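PDB 6W32: phosphatidylinositol transfer protein SFH5 from Saccharomyces cerevisiae, which binds and transfers phosphatidylinositol between membranes, regulates PtdIns(4,5)P2 homeostasis at the plasma membrane, and carries a heme b cofactor. Local coordinates for residues 154-159 against 203-208; 261-265 against 276-280. All coordinates share one frame; numbering follows the deposited sequence.

How the interactions relate
After the N-terminal helices and strands 118-122 and 132-136, the chain enters helix 151-166, passes through strand 179-184 and returns in helix 195-211; interaction 1 closes this loop by packing the two helices together beside a heme propionate. The chain then adds strands 216-222 and 247-250 to the mixed sheet and runs into the loop where interaction 2 begins. There 261-265 meets 276-280, closing a short loop of ten residues, which takes in most of helix 265-268. The two contacts follow in series, neither enclosing nor crossing the other, with centres about 25 Å apart. Interaction 1 belongs to the buried heme pocket of the CRAL-TRIO fold, interaction 2 to its periphery beside strands 118-122 and 132-136.

Interaction 1 of 2, residues 154-159 against 203-208. With HEM (protoporphyrin IX containing Fe), chain D.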
ATOM      1  N   PHE A 154       9.898  -2.684 -12.545  1.00 55.79           N
ATOM      2  CA  PHE A 154       9.415  -1.537 -11.778  1.00 54.83           C
ATOM      3  C   PHE A 154       8.290  -1.949 -10.835  1.00 53.39           C
ATOM      4  O   PHE A 154       8.406  -1.806  -9.613  1.00 52.19           O
ATOM      5  CB  PHE A 154       8.937  -0.431 -12.712  1.00 52.67           C
ATOM      6  CG  PHE A 154       8.604   0.839 -12.011  1.00 56.03           C
ATOM      7  CD1 PHE A 154       9.534   1.858 -11.921  1.00 61.65           C
ATOM      8  CD2 PHE A 154       7.350   1.035 -11.457  1.00 60.21           C
ATOM      9  CE1 PHE A 154       9.222   3.050 -11.279  1.00 58.58           C
ATOM     10  CE2 PHE A 154       7.034   2.204 -10.813  1.00 50.55           C
ATOM     11  CZ  PHE A 154       7.978   3.211 -10.719  1.00 56.87           C
ATOM     12  N   VAL A 155       7.190  -2.480 -11.392  1.00 50.77           N
ATOM     13  CA  VAL A 155       6.049  -2.876 -10.574  1.00 41.76           C
ATOM     14  C   VAL A 155       6.488  -3.754  -9.423  1.00 42.32           C
ATOM     15  O   VAL A 155       5.906  -3.721  -8.340  1.00 44.76           O
ATOM     16  CB  VAL A 155       4.986  -3.579 -11.423  1.00 40.65           C
ATOM     17  CG1 VAL A 155       3.895  -4.117 -10.534  1.00 41.30           C
ATOM     18  CG2 VAL A 155       4.400  -2.632 -12.413  1.00 42.87           C
ATOM     19  N   ARG A 156       7.514  -4.564  -9.626  1.00 52.84           N
ATOM     20  CA  ARG A 156       7.956  -5.383  -8.505  1.00 49.44           C
ATOM     21  C   ARG A 156       8.677  -4.528  -7.472  1.00 51.01           C
ATOM     22  O   ARG A 156       8.487  -4.719  -6.264  1.00 52.36           O
ATOM     23  CB  ARG A 156       8.821  -6.526  -8.994  1.00 47.71           C
ATOM     24  CG  ARG A 156       8.072  -7.619  -9.687  1.00 44.29           C
ATOM     25  CD  ARG A 156       8.878  -8.953  -9.576  1.00 49.11           C
ATOM     26  NE  ARG A 156       8.546  -9.736  -8.387  1.00 39.59           N
ATOM     27  CZ  ARG A 156       7.488 -10.535  -8.342  1.00 44.40           C
ATOM     28  NH1 ARG A 156       7.204 -11.223  -7.235  1.00 39.32           N
ATOM     29  NH2 ARG A 156       6.707 -10.629  -9.429  1.00 40.88           N
ATOM     30  N   TYR A 157       9.458  -3.545  -7.925  1.00 50.09           N
ATOM     31  CA  TYR A 157      10.070  -2.595  -7.000  1.00 49.68           C
ATOM     32  C   TYR A 157       9.013  -1.939  -6.115  1.00 56.78           C
ATOM     33  O   TYR A 157       9.091  -2.017  -4.881  1.00 57.94           O
ATOM     34  CB  TYR A 157      10.844  -1.524  -7.770  1.00 51.19           C
ATOM     35  CG  TYR A 157      11.058  -0.325  -6.924  1.00 51.37           C
ATOM     36  CD1 TYR A 157      11.920  -0.374  -5.839  1.00 55.43           C
ATOM     37  CD2 TYR A 157      10.354   0.844  -7.154  1.00 58.41           C
ATOM     38  CE1 TYR A 157      12.098   0.729  -5.023  1.00 59.41           C
ATOM     39  CE2 TYR A 157      10.515   1.955  -6.333  1.00 57.96           C
ATOM     40  CZ  TYR A 157      11.386   1.886  -5.277  1.00 57.50           C
ATOM     41  OH  TYR A 157      11.547   2.982  -4.482  1.00 63.92           O
ATOM     42  N   ARG A 158       7.994  -1.309  -6.747  1.00 55.70           N
ATOM     43  CA  ARG A 158       7.001  -0.490  -6.046  1.00 47.51           C
ATOM     44  C   ARG A 158       6.099  -1.313  -5.132  1.00 50.03           C
ATOM     45  O   ARG A 158       5.814  -0.900  -4.001  1.00 55.59           O
ATOM     46  CB  ARG A 158       6.139   0.270  -7.042  1.00 44.32           C
ATOM     47  CG  ARG A 158       5.073   1.116  -6.342  1.00 48.39           C
ATOM     48  CD  ARG A 158       5.501   2.575  -6.012  1.00 44.17           C
ATOM     49  NE  ARG A 158       4.383   3.272  -5.381  1.00 46.17           N
ATOM     50  CZ  ARG A 158       4.131   3.189  -4.080  1.00 46.84           C
ATOM     51  NH1 ARG A 158       4.951   2.480  -3.322  1.00 46.50           N
ATOM     52  NH2 ARG A 158       3.081   3.792  -3.534  1.00 42.43           N
ATOM     53  N   ILE A 159       5.586  -2.448  -5.603  1.00 48.16           N
ATOM     54  CA  ILE A 159       4.890  -3.311  -4.654  1.00 47.75           C
ATOM     55  C   ILE A 159       5.782  -3.593  -3.458  1.00 44.75           C
ATOM     56  O   ILE A 159       5.296  -3.804  -2.345  1.00 44.99           O
ATOM     57  CB  ILE A 159       4.431  -4.622  -5.323  1.00 45.28           C
ATOM     58  CG1 ILE A 159       3.680  -4.329  -6.619  1.00 47.61           C
ATOM     59  CG2 ILE A 159       3.517  -5.360  -4.394  1.00 45.54           C
ATOM     60  CD1 ILE A 159       2.509  -3.361  -6.474  1.00 38.06           C
ATOM     61  N   THR A 203      -0.424   0.229 -14.508  1.00 47.15           N
ATOM     62  CA  THR A 203      -0.209  -1.132 -14.022  1.00 48.25           C
ATOM     63  C   THR A 203      -0.225  -1.176 -12.508  1.00 43.55           C
ATOM     64  O   THR A 203      -1.020  -1.901 -11.902  1.00 47.10           O
ATOM     65  CB  THR A 203       1.119  -1.683 -14.541  1.00 47.96           C
ATOM     66  OG1 THR A 203       1.168  -1.557 -15.968  1.00 47.70           O
ATOM     67  CG2 THR A 203       1.255  -3.128 -14.159  1.00 39.84           C
ATOM     68  N   VAL A 204       0.668  -0.417 -11.874  1.00 45.51           N
ATOM     69  CA  VAL A 204       0.656  -0.334 -10.414  1.00 44.32           C
ATOM     70  C   VAL A 204      -0.730   0.060  -9.921  1.00 44.09           C
ATOM     71  O   VAL A 204      -1.284  -0.595  -9.028  1.00 42.62           O
ATOM     72  CB  VAL A 204       1.741   0.638  -9.920  1.00 41.26           C
ATOM     73  CG1 VAL A 204       1.671   0.793  -8.431  1.00 37.77           C
ATOM     74  CG2 VAL A 204       3.096   0.112 -10.326  1.00 42.31           C
ATOM     75  N   ILE A 205      -1.335   1.102 -10.528  1.00 38.14           N
ATOM     76  CA  ILE A 205      -2.659   1.551 -10.075  1.00 40.14           C
ATOM     77  C   ILE A 205      -3.641   0.390 -10.019  1.00 44.10           C
ATOM     78  O   ILE A 205      -4.363   0.221  -9.020  1.00 40.53           O
ATOM     79  CB  ILE A 205      -3.206   2.689 -10.955  1.00 41.64           C
ATOM     80  CG1 ILE A 205      -2.483   4.002 -10.618  1.00 44.81           C
ATOM     81  CG2 ILE A 205      -4.662   2.918 -10.616  1.00 37.36           C
ATOM     82  CD1 ILE A 205      -2.613   5.032 -11.649  1.00 39.10           C
ATOM     83  N   GLY A 206      -3.678  -0.434 -11.093  1.00 42.00           N
ATOM     84  CA  GLY A 206      -4.575  -1.578 -11.111  1.00 40.86           C
ATOM     85  C   GLY A 206      -4.347  -2.511  -9.938  1.00 42.54           C
ATOM     86  O   GLY A 206      -5.287  -3.086  -9.377  1.00 40.17           O
ATOM     87  N   ILE A 207      -3.108  -2.639  -9.512  1.00 41.40           N
ATOM     88  CA  ILE A 207      -2.838  -3.573  -8.443  1.00 43.46           C
ATOM     89  C   ILE A 207      -3.326  -3.023  -7.123  1.00 38.21           C
ATOM     90  O   ILE A 207      -4.075  -3.687  -6.405  1.00 40.99           O
ATOM     91  CB  ILE A 207      -1.347  -3.907  -8.425  1.00 45.90           C
ATOM     92  CG1 ILE A 207      -1.068  -4.874  -9.569  1.00 32.56           C
ATOM     93  CG2 ILE A 207      -0.948  -4.426  -7.067  1.00 47.84           C
ATOM     94  CD1 ILE A 207       0.354  -4.934  -9.897  1.00 35.07           C
ATOM     95  N   PHE A 208      -2.935  -1.785  -6.805  1.00 48.53           N
ATOM     96  CA  PHE A 208      -3.466  -1.072  -5.631  1.00 45.80           C
ATOM     97  C   PHE A 208      -4.988  -1.120  -5.586  1.00 37.41           C
ATOM     98  O   PHE A 208      -5.577  -1.495  -4.564  1.00 37.32           O
ATOM     99  CB  PHE A 208      -2.986   0.382  -5.628  1.00 37.74           C
ATOM    100  CG  PHE A 208      -1.502   0.546  -5.403  1.00 38.34           C
ATOM    101  CD1 PHE A 208      -0.699  -0.535  -5.048  1.00 45.85           C
ATOM    102  CD2 PHE A 208      -0.908   1.777  -5.561  1.00 38.44           C
ATOM    103  CE1 PHE A 208       0.670  -0.363  -4.841  1.00 45.26           C
ATOM    104  CE2 PHE A 208       0.458   1.951  -5.374  1.00 42.78           C
ATOM    105  CZ  PHE A 208       1.248   0.888  -5.018  1.00 41.04           C
TER
HETATM  106  CHA HEM D 301       0.047   7.429 -10.080  1.00 52.04           C
HETATM  107  CHB HEM D 301       4.476   7.713 -11.898  1.00 50.11           C
HETATM  108  CHC HEM D 301       3.625  12.301 -13.163  1.00 48.15           C
HETATM  109  CHD HEM D 301      -0.675  12.158 -10.874  1.00 43.55           C
HETATM  110  C1A HEM D 301       1.327   7.129 -10.464  1.00 50.88           C
HETATM  111  C2A HEM D 301       1.903   5.825 -10.325  1.00 46.50           C
HETATM  112  C3A HEM D 301       3.140   5.863 -10.860  1.00 48.65           C
HETATM  113  C4A HEM D 301       3.349   7.228 -11.317  1.00 46.92           C
HETATM  114  CMA HEM D 301       4.228   4.769 -10.987  1.00 41.29           C
HETATM  115  CAA HEM D 301       1.054   4.687  -9.735  1.00 44.41           C
HETATM  116  CBA HEM D 301       1.363   4.207  -8.337  1.00 42.80           C
HETATM  117  CGA HEM D 301       2.368   4.962  -7.554  1.00 45.79           C
HETATM  118  O1A HEM D 301       3.560   4.766  -7.954  1.00 50.90           O
HETATM  119  O2A HEM D 301       2.078   4.943  -6.312  1.00 45.65           O
HETATM  120  C1B HEM D 301       4.613   8.953 -12.450  1.00 47.66           C
HETATM  121  C2B HEM D 301       5.763   9.399 -13.186  1.00 47.62           C
HETATM  122  C3B HEM D 301       5.544  10.666 -13.545  1.00 52.75           C
HETATM  123  C4B HEM D 301       4.230  11.067 -13.042  1.00 54.80           C
HETATM  124  CMB HEM D 301       6.996   8.512 -13.458  1.00 56.58           C
HETATM  125  CAB HEM D 301       6.512  11.576 -14.331  1.00 54.14           C
HETATM  126  CBB HEM D 301       6.130  12.231 -15.413  1.00 61.44           C
HETATM  127  C1C HEM D 301       2.403  12.711 -12.661  1.00 50.77           C
HETATM  128  C2C HEM D 301       1.748  14.034 -12.774  1.00 53.49           C
HETATM  129  C3C HEM D 301       0.556  13.978 -12.138  1.00 50.13           C
HETATM  130  C4C HEM D 301       0.407  12.636 -11.593  1.00 48.51           C
HETATM  131  CMC HEM D 301       2.326  15.285 -13.487  1.00 47.60           C
HETATM  132  CAC HEM D 301      -0.471  15.132 -11.979  1.00 56.98           C
HETATM  133  CBC HEM D 301      -1.101  15.366 -10.804  1.00 48.62           C
HETATM  134  C1D HEM D 301      -0.919  10.868 -10.490  1.00 47.15           C
HETATM  135  C2D HEM D 301      -2.136  10.356  -9.906  1.00 46.26           C
HETATM  136  C3D HEM D 301      -1.881   8.860  -9.697  1.00 44.33           C
HETATM  137  C4D HEM D 301      -0.553   8.643 -10.157  1.00 44.67           C
HETATM  138  CMD HEM D 301      -3.425  11.102  -9.553  1.00 44.31           C
HETATM  139  CAD HEM D 301      -2.756   7.763  -9.080  1.00 38.12           C
HETATM  140  CBD HEM D 301      -2.145   7.432  -7.713  1.00 37.27           C
HETATM  141  CGD HEM D 301      -3.044   6.438  -7.021  1.00 40.15           C
HETATM  142  O1D HEM D 301      -2.636   5.911  -5.934  1.00 40.94           O
HETATM  143  O2D HEM D 301      -4.034   5.987  -7.691  1.00 30.80           O
HETATM  144  NA  HEM D 301       2.217   7.960 -11.083  1.00 48.39           N
HETATM  145  NB  HEM D 301       3.701   9.986 -12.382  1.00 53.57           N
HETATM  146  NC  HEM D 301       1.543  11.942 -11.961  1.00 47.56           N
HETATM  147  ND  HEM D 301      -0.006   9.807 -10.639  1.00 48.78           N
HETATM  148 FE   HEM D 301       1.909   9.958 -11.422  1.00 53.17          FE
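Phe154 sets its ring on the heme side of the helix pair: the ring edge faces CG2 of Val204, and CE2 lies 3.8 Å from the heme methyl CMA. From Val155 on, the next residue, the apolar seam with helix 195-211 takes over, the two segments running at 42° to each other with axes 10.4 Å apart. Val155 fills the middle of this seam with both methyls. CG2 fits between CG2 of Thr203 (3.6 Å) and CG2 of Val204, while CG1 meets CD1 of Ile207 tip to tip. Thr203 turns its hydroxyl to the carbonyl of Asn199, one turn earlier in its own helix, and gives its methyl to Val155. Arg158 leaves the helix with CG anti to the backbone N and bends at chi2 (91°), which carries the guanidinium across Phe208 to the propionate. NE donates to O2A of the heme at 3.0 Å and, weakly, to O1A; NH2 adds a second bond to O2A at 3.2 Å. The edge of the guanidinium thus meets the carboxylate, while CZ of Phe208 lies over one guanidinium face, the two planes 77° apart. Val204 CG1 sits over a face of the same phenyl ring and packs on the propionate carbon CBA. Ile159 closes the seam with CD1 against CG2 of Ile207 and CE1 of Phe208, and Trp95 of helix 82-98 touches both isoleucines. Arg158 is a heme-binding residue, and Tyr138 and Lys219, which also bind the heme, hydrogen-bond it as well. Chemically, the contact joins an apolar helix interface to a charged grip on the cofactor: the buried guanidinium and propionate probably offset each other's charge, and Phe208 and Val204 line the pair with hydrocarbon.

Interaction 2 of 2, residues 261-265 against 276-280; sequences KDCPY and NLTKQ
With chi1 at -124° and the chain extended beyond CG, Gln280 carries its amide out from the helix to the irregular segment 262-264. There NE2 donates to the backbone O of Asp262 at 3.0 Å, with an N-H...O angle of 146° and the donor tilted 20° from the carbonyl plane. The other end of the amide approaches the proline: OE1 lies beside CD of Pro264, close to a backbone nitrogen that has no hydrogen to offer. The link between amide and loop therefore rests on NE2. Pro264 presents its ring to the start of the helix. Its CB packs on CA of Asn276 at 3.6 Å, and CG reaches the backbone N and CB of Leu277, the latter at 4.0 Å. Asn276 is the N-cap: its OD1 accepts from N of Lys279 at 3.1 Å, with the donor above the carbonyl plane, so the residue whose CA the proline packs on also caps the weakly bonded helical turn. This is a loop-closing contact in which one side-chain amide and one proline ring hold a single turn against an irregular segment. Within the fold, Leu277 extends from the turn onto Ile119 and Thr121 of strand 118-122 and Trp135 of strand 132-136. Cys263 rests on the same tryptophan, and Tyr268 of helix 265-268 touches both Cys263 and Leu277, so the closed loop lies against strands 118-122 and 132-136.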
ATOM      1  N   LYS A 261       2.020  16.773   9.763  1.00 59.63           N
ATOM      2  CA  LYS A 261       2.551  17.693  10.760  1.00 57.86           C
ATOM      3  C   LYS A 261       4.059  17.530  10.921  1.00 59.66           C
ATOM      4  O   LYS A 261       4.785  18.532  10.919  1.00 57.72           O
ATOM      5  CB  LYS A 261       1.787  17.568  12.090  1.00 59.21           C
ATOM      6  CG  LYS A 261       2.010  16.387  12.997  1.00 65.80           C
ATOM      7  CD  LYS A 261       1.248  16.601  14.365  1.00 67.01           C
ATOM      8  CE  LYS A 261      -0.121  17.320  14.163  1.00 78.09           C
ATOM      9  NZ  LYS A 261      -0.690  18.151  15.321  1.00 81.10           N
ATOM     10  N   ASP A 262       4.571  16.294  10.932  1.00 60.68           N
ATOM     11  CA  ASP A 262       5.980  16.080  11.264  1.00 60.77           C
ATOM     12  C   ASP A 262       6.874  15.689  10.086  1.00 53.70           C
ATOM     13  O   ASP A 262       7.934  15.093  10.282  1.00 55.92           O
ATOM     14  CB  ASP A 262       6.091  15.042  12.368  1.00 64.90           C
ATOM     15  CG  ASP A 262       5.674  15.604  13.680  1.00 67.10           C
ATOM     16  OD1 ASP A 262       5.661  16.850  13.760  1.00 66.89           O
ATOM     17  OD2 ASP A 262       5.341  14.831  14.604  1.00 72.23           O
ATOM     18  N   CYS A 263       6.505  16.061   8.874  1.00 50.86           N
ATOM     19  CA  CYS A 263       7.381  15.860   7.743  1.00 52.94           C
ATOM     20  C   CYS A 263       8.531  16.865   7.796  1.00 56.96           C
ATOM     21  O   CYS A 263       8.498  17.817   8.571  1.00 60.76           O
ATOM     22  CB  CYS A 263       6.580  15.984   6.459  1.00 54.22           C
ATOM     23  SG  CYS A 263       6.297  17.638   6.007  1.00 56.34           S
ATOM     24  N   PRO A 264       9.592  16.680   7.012  1.00 62.32           N
ATOM     25  CA  PRO A 264      10.765  17.538   7.212  1.00 60.13           C
ATOM     26  C   PRO A 264      10.450  19.000   6.902  1.00 59.07           C
ATOM     27  O   PRO A 264       9.684  19.310   5.985  1.00 58.10           O
ATOM     28  CB  PRO A 264      11.804  16.948   6.251  1.00 58.13           C
ATOM     29  CG  PRO A 264      11.029  16.209   5.243  1.00 53.59           C
ATOM     30  CD  PRO A 264       9.833  15.684   5.947  1.00 58.85           C
ATOM     31  N   TYR A 265      11.030  19.906   7.704  1.00 66.01           N
ATOM     32  CA  TYR A 265      10.937  21.332   7.377  1.00 65.13           C
ATOM     33  C   TYR A 265      11.455  21.584   5.975  1.00 63.60           C
ATOM     34  O   TYR A 265      10.767  22.178   5.141  1.00 65.58           O
ATOM     35  CB  TYR A 265      11.721  22.191   8.369  1.00 64.43           C
ATOM     36  CG  TYR A 265      11.549  23.703   8.156  1.00 76.68           C
ATOM     37  CD1 TYR A 265      10.498  24.391   8.767  1.00 76.57           C
ATOM     38  CD2 TYR A 265      12.438  24.445   7.358  1.00 77.32           C
ATOM     39  CE1 TYR A 265      10.328  25.747   8.597  1.00 75.42           C
ATOM     40  CE2 TYR A 265      12.270  25.820   7.179  1.00 78.13           C
ATOM     41  CZ  TYR A 265      11.208  26.459   7.808  1.00 84.67           C
ATOM     42  OH  TYR A 265      10.988  27.818   7.671  1.00101.56           O
ATOM     43  N   ASN A 276      16.110  16.112   7.435  1.00 72.42           N
ATOM     44  CA  ASN A 276      15.365  16.154   6.187  1.00 67.85           C
ATOM     45  C   ASN A 276      14.794  14.763   5.876  1.00 71.07           C
ATOM     46  O   ASN A 276      14.941  13.813   6.653  1.00 71.66           O
ATOM     47  CB  ASN A 276      16.275  16.654   5.070  1.00 67.04           C
ATOM     48  CG  ASN A 276      17.452  15.705   4.816  1.00 72.96           C
ATOM     49  OD1 ASN A 276      17.710  14.772   5.601  1.00 67.61           O
ATOM     50  ND2 ASN A 276      18.159  15.924   3.707  1.00 74.02           N
ATOM     51  N   LEU A 277      14.165  14.629   4.700  1.00 65.23           N
ATOM     52  CA  LEU A 277      13.510  13.383   4.327  1.00 59.87           C
ATOM     53  C   LEU A 277      14.483  12.212   4.302  1.00 68.09           C
ATOM     54  O   LEU A 277      14.141  11.110   4.752  1.00 67.57           O
ATOM     55  CB  LEU A 277      12.859  13.538   2.966  1.00 61.26           C
ATOM     56  CG  LEU A 277      12.055  12.342   2.486  1.00 55.18           C
ATOM     57  CD1 LEU A 277      10.967  12.060   3.513  1.00 52.18           C
ATOM     58  CD2 LEU A 277      11.465  12.711   1.138  1.00 53.90           C
ATOM     59  N   THR A 278      15.697  12.419   3.761  1.00 72.38           N
ATOM     60  CA  THR A 278      16.687  11.333   3.714  1.00 64.51           C
ATOM     61  C   THR A 278      17.039  10.855   5.107  1.00 62.19           C
ATOM     62  O   THR A 278      17.109   9.655   5.364  1.00 67.42           O
ATOM     63  CB  THR A 278      17.984  11.763   3.030  1.00 68.17           C
ATOM     64  OG1 THR A 278      17.729  12.386   1.762  1.00 73.48           O
ATOM     65  CG2 THR A 278      18.863  10.539   2.824  1.00 78.13           C
ATOM     66  N   LYS A 279      17.269  11.777   6.022  1.00 67.71           N
ATOM     67  CA  LYS A 279      17.605  11.363   7.369  1.00 68.41           C
ATOM     68  C   LYS A 279      16.401  10.829   8.121  1.00 66.91           C
ATOM     69  O   LYS A 279      16.578  10.241   9.187  1.00 69.27           O
ATOM     70  CB  LYS A 279      18.232  12.522   8.152  1.00 72.11           C
ATOM     71  CG  LYS A 279      19.622  12.994   7.684  1.00 79.68           C
ATOM     72  CD  LYS A 279      20.765  12.555   8.636  1.00 84.65           C
ATOM     73  CE  LYS A 279      22.160  12.985   8.098  1.00100.81           C
ATOM     74  NZ  LYS A 279      23.383  12.643   8.942  1.00 98.52           N
ATOM     75  N   GLN A 280      15.187  11.012   7.602  1.00 69.94           N
ATOM     76  CA  GLN A 280      14.003  10.514   8.295  1.00 67.23           C
ATOM     77  C   GLN A 280      13.667   9.075   7.916  1.00 59.95           C
ATOM     78  O   GLN A 280      12.852   8.442   8.592  1.00 55.12           O
ATOM     79  CB  GLN A 280      12.810  11.435   8.015  1.00 62.24           C
ATOM     80  CG  GLN A 280      12.136  11.987   9.262  1.00 58.45           C
ATOM     81  CD  GLN A 280      10.986  12.913   8.940  1.00 66.03           C
ATOM     82  OE1 GLN A 280      11.033  13.651   7.960  1.00 63.39           O
ATOM     83  NE2 GLN A 280       9.933  12.867   9.759  1.00 75.45           N
TER